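Local coordinates for protein cystalysin (Treponema denticola, PDB 1C7N) that belongs to the class I and II aminotransferase family and binds pyridoxal-5'-phosphate, at residues S160-C171 / I192-D203. Numbering follows the deposited sequence.
Sequences SKDKNNKALLFC and IVLKSDLMLWSD. With PLP (pyridoxal-5'-phosphate), chain I.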
# COMPACT_ATOMS: atom_id res chain seq x y z
N SER A 160 23.14 -6.03 24.35
CA SER A 160 22.46 -4.77 24.65
C SER A 160 23.44 -3.72 25.16
O SER A 160 23.18 -2.52 25.07
CB SER A 160 21.37 -4.99 25.70
OG SER A 160 21.94 -5.29 26.96
N LYS A 161 24.56 -4.18 25.70
CA LYS A 161 25.57 -3.27 26.22
C LYS A 161 26.42 -2.66 25.11
O LYS A 161 27.13 -1.68 25.34
CB LYS A 161 26.46 -4.00 27.23
CG LYS A 161 25.75 -4.30 28.56
CD LYS A 161 26.10 -5.68 29.09
CE LYS A 161 27.60 -5.87 29.28
NZ LYS A 161 27.93 -7.27 29.68
N ASP A 162 26.33 -3.23 23.91
CA ASP A 162 27.08 -2.72 22.76
C ASP A 162 26.36 -1.48 22.22
O ASP A 162 25.31 -1.58 21.59
CB ASP A 162 27.17 -3.77 21.66
CG ASP A 162 28.07 -3.33 20.51
OD1 ASP A 162 28.33 -2.12 20.37
OD2 ASP A 162 28.50 -4.21 19.72
N LYS A 163 26.94 -0.32 22.49
CA LYS A 163 26.42 0.97 22.07
C LYS A 163 26.01 1.08 20.61
O LYS A 163 25.08 1.82 20.27
CB LYS A 163 27.46 2.05 22.39
CG LYS A 163 28.90 1.64 22.06
CD LYS A 163 29.41 0.56 23.03
CE LYS A 163 30.64 -0.15 22.49
NZ LYS A 163 31.06 -1.28 23.36
N ASN A 164 26.70 0.36 19.73
CA ASN A 164 26.38 0.42 18.31
C ASN A 164 25.02 -0.22 18.00
O ASN A 164 24.41 0.09 16.97
CB ASN A 164 27.46 -0.27 17.48
CG ASN A 164 27.29 -0.01 15.99
OD1 ASN A 164 27.25 1.14 15.55
ND2 ASN A 164 27.20 -1.08 15.21
N ASN A 165 24.57 -1.10 18.88
CA ASN A 165 23.28 -1.75 18.69
C ASN A 165 22.22 -0.76 19.12
O ASN A 165 22.24 -0.27 20.25
CB ASN A 165 23.21 -3.05 19.50
CG ASN A 165 24.25 -4.05 19.05
OD1 ASN A 165 24.65 -4.06 17.88
ND2 ASN A 165 24.69 -4.91 19.96
N LYS A 166 21.30 -0.45 18.22
CA LYS A 166 20.26 0.54 18.49
C LYS A 166 18.89 0.01 18.86
O LYS A 166 18.08 0.75 19.41
CB LYS A 166 20.14 1.48 17.29
CG LYS A 166 21.47 2.07 16.85
CD LYS A 166 22.12 2.86 17.98
CE LYS A 166 23.51 3.34 17.59
NZ LYS A 166 24.13 4.14 18.68
N ALA A 167 18.62 -1.25 18.57
CA ALA A 167 17.30 -1.79 18.89
C ALA A 167 17.22 -3.31 18.87
O ALA A 167 18.08 -4.00 18.33
CB ALA A 167 16.26 -1.21 17.94
N LEU A 168 16.14 -3.80 19.47
CA LEU A 168 15.85 -5.22 19.53
C LEU A 168 14.59 -5.49 18.71
O LEU A 168 13.50 -5.02 19.06
CB LEU A 168 15.62 -5.66 20.98
CG LEU A 168 15.05 -7.08 21.15
CD1 LEU A 168 15.99 -8.09 20.50
CD2 LEU A 168 14.87 -7.39 22.63
N LEU A 169 14.74 -6.21 17.61
CA LEU A 169 13.61 -6.56 16.75
C LEU A 169 13.09 -7.89 17.28
O LEU A 169 13.71 -8.93 17.08
CB LEU A 169 14.07 -6.68 15.30
CG LEU A 169 13.01 -6.91 14.22
CD1 LEU A 169 11.85 -5.92 14.39
CD2 LEU A 169 13.66 -6.74 12.85
N PHE A 170 11.95 -7.84 17.95
CA PHE A 170 11.35 -9.00 18.60
C PHE A 170 10.12 -9.58 17.88
O PHE A 170 9.28 -8.84 17.37
CB PHE A 170 10.97 -8.60 20.03
CG PHE A 170 10.83 -9.75 20.97
CD1 PHE A 170 11.92 -10.56 21.27
CD2 PHE A 170 9.61 -10.01 21.59
CE1 PHE A 170 11.80 -11.61 22.17
CE2 PHE A 170 9.48 -11.06 22.48
CZ PHE A 170 10.58 -11.86 22.78
N CYS A 171 10.01 -10.91 17.87
CA CYS A 171 8.87 -11.57 17.24
C CYS A 171 8.09 -12.29 18.34
O CYS A 171 8.62 -13.18 19.02
CB CYS A 171 9.35 -12.58 16.19
SG CYS A 171 8.08 -13.14 15.01
N ILE A 192 16.62 -5.90 30.62
CA ILE A 192 17.79 -5.72 29.77
C ILE A 192 17.60 -4.50 28.86
O ILE A 192 18.53 -3.72 28.65
CB ILE A 192 18.03 -6.97 28.88
CG1 ILE A 192 18.35 -8.18 29.76
CG2 ILE A 192 19.15 -6.70 27.89
CD1 ILE A 192 18.56 -9.46 28.98
N VAL A 193 16.39 -4.34 28.34
CA VAL A 193 16.09 -3.22 27.45
C VAL A 193 16.13 -1.87 28.16
O VAL A 193 16.78 -0.94 27.68
CB VAL A 193 14.71 -3.38 26.79
CG1 VAL A 193 14.34 -2.11 26.02
CG2 VAL A 193 14.73 -4.58 25.85
N LEU A 194 15.44 -1.76 29.29
CA LEU A 194 15.40 -0.51 30.05
C LEU A 194 16.77 -0.14 30.62
O LEU A 194 17.04 1.03 30.89
CB LEU A 194 14.39 -0.62 31.19
CG LEU A 194 12.93 -0.87 30.79
CD1 LEU A 194 12.07 -0.95 32.04
CD2 LEU A 194 12.44 0.24 29.87
N LYS A 195 17.62 -1.15 30.78
CA LYS A 195 18.98 -0.99 31.30
C LYS A 195 19.93 -0.41 30.25
O LYS A 195 20.98 0.15 30.59
CB LYS A 195 19.50 -2.35 31.77
CG LYS A 195 21.01 -2.48 31.82
CD LYS A 195 21.43 -3.95 31.86
CE LYS A 195 20.97 -4.70 30.61
NZ LYS A 195 21.47 -4.08 29.34
N SER A 196 19.57 -0.55 28.98
CA SER A 196 20.40 -0.06 27.89
C SER A 196 19.66 1.03 27.12
O SER A 196 18.61 1.49 27.54
CB SER A 196 20.73 -1.20 26.94
OG SER A 196 19.56 -1.69 26.32
N ASP A 197 20.24 1.44 25.99
CA ASP A 197 19.62 2.47 25.16
C ASP A 197 18.91 1.84 23.97
O ASP A 197 18.64 2.50 22.97
CB ASP A 197 20.67 3.47 24.66
CG ASP A 197 21.39 4.18 25.79
OD1 ASP A 197 20.71 4.61 26.75
OD2 ASP A 197 22.63 4.34 25.70
N LEU A 198 18.61 0.55 24.08
CA LEU A 198 17.93 -0.17 23.02
C LEU A 198 16.48 0.23 22.91
O LEU A 198 15.80 0.47 23.91
CB LEU A 198 18.00 -1.68 23.24
CG LEU A 198 19.29 -2.45 22.95
CD1 LEU A 198 19.10 -3.91 23.33
CD2 LEU A 198 19.64 -2.32 21.47
N MET A 199 16.00 0.31 21.68
CA MET A 199 14.61 0.64 21.42
C MET A 199 13.97 -0.74 21.30
O MET A 199 14.68 -1.72 21.12
CB MET A 199 14.52 1.41 20.10
CG MET A 199 13.25 2.19 19.91
SD MET A 199 13.43 3.34 18.53
CE MET A 199 11.72 3.76 18.24
N LEU A 200 12.65 -0.83 21.41
CA LEU A 200 11.99 -2.12 21.27
C LEU A 200 11.00 -2.13 20.11
O LEU A 200 10.03 -1.37 20.11
CB LEU A 200 11.25 -2.51 22.56
CG LEU A 200 10.43 -3.81 22.44
CD1 LEU A 200 11.37 -4.99 22.22
CD2 LEU A 200 9.60 -4.02 23.68
N TRP A 201 11.25 -3.00 19.13
CA TRP A 201 10.36 -3.14 17.98
C TRP A 201 9.77 -4.54 18.10
O TRP A 201 10.40 -5.52 17.73
CB TRP A 201 11.14 -3.02 16.67
CG TRP A 201 11.98 -1.78 16.53
CD1 TRP A 201 11.83 -0.60 17.21
CD2 TRP A 201 13.09 -1.58 15.65
NE1 TRP A 201 12.77 0.31 16.80
CE2 TRP A 201 13.56 -0.27 15.85
CE3 TRP A 201 13.73 -2.40 14.70
CZ2 TRP A 201 14.64 0.25 15.14
CZ3 TRP A 201 14.81 -1.89 14.00
CH2 TRP A 201 15.25 -0.57 14.22
N SER A 202 8.55 -4.62 18.63
CA SER A 202 7.88 -5.90 18.84
C SER A 202 6.84 -6.25 17.78
O SER A 202 5.79 -5.59 17.67
CB SER A 202 7.23 -5.90 20.22
OG SER A 202 6.77 -7.20 20.56
N ASP A 203 7.14 -7.29 17.00
CA ASP A 203 6.24 -7.76 15.94
C ASP A 203 5.32 -8.81 16.55
O ASP A 203 5.74 -9.94 16.82
CB ASP A 203 7.05 -8.35 14.78
CG ASP A 203 6.19 -8.81 13.62
OD1 ASP A 203 6.75 -9.07 12.52
OD2 ASP A 203 4.95 -8.92 13.78
N1 PLP I . 5.79 -10.59 10.64
C2 PLP I . 5.82 -11.98 10.83
C2A PLP I . 6.61 -12.46 12.03
C3 PLP I . 4.99 -12.78 9.91
O3 PLP I . 5.15 -14.09 10.07
C4 PLP I . 4.20 -12.12 8.94
C4A PLP I . 3.29 -12.86 8.07
C5 PLP I . 4.24 -10.62 8.88
C6 PLP I . 5.05 -9.91 9.71
C5A PLP I . 3.11 -9.96 8.09
O4P PLP I . 3.34 -9.09 7.05
P PLP I . 1.97 -8.44 6.47
O1P PLP I . 2.42 -7.87 5.21
O2P PLP I . 1.50 -7.38 7.45
O3P PLP I . 0.95 -9.48 6.27
O HOH W 1 18.25 3.44 19.93
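Strands 165-171 and 199-203 run parallel, with A167 beside M199 and C171 beside D203. Five backbone hydrogen bonds zip them together. They alternate in direction, starting with M199 N to K166 O (3.1 Å) and ending with D203 N to F170 O (2.7 Å). A water adds to the first rung by donating to K166 O and D197 O.

Apolar contacts lie on both faces of the sheet. On one, A167 CB sits over the six-membered ring of W201, 3.7 Å from its centroid, as a CH-pi contact. W201 CG lies anti to its own carbonyl carbon (chi1 -54°), which folds the indole back over A167. L169 CD1 meets the edge of the same indole. M199 SD also lies at the edge, in plane, and takes a weak hydrogen bond from W201 NE1. On the other face, L200 CD1 packs near L168 CD2 and F170 CB.

Just before strand 199-203, L198 lies between S160 and the start of strand 165-171. Its CD1 presses on S160 CB at 3.5 Å, a tight fit, and its CD2 lies 3.3 Å from A167 N. K195 curls back to donate from NZ to S160 OG (2.7 Å) and to I192 O; S160 OG also bonds to E157 O.

At the C-terminal strand ends, D203 OD1 lies 2.6 Å from N1 of pyridoxal-5'-phosphate, and C171 SG approaches its methyl carbon C2A. D203 OD2 accepts a hydrogen bond from the backbone N of I205.

Helix 183-195 links the strands in a beta-alpha-beta unit. Strands 115-118 and 230-234 flank the pair, and helix 98-109 packs against L169, M199 and W201.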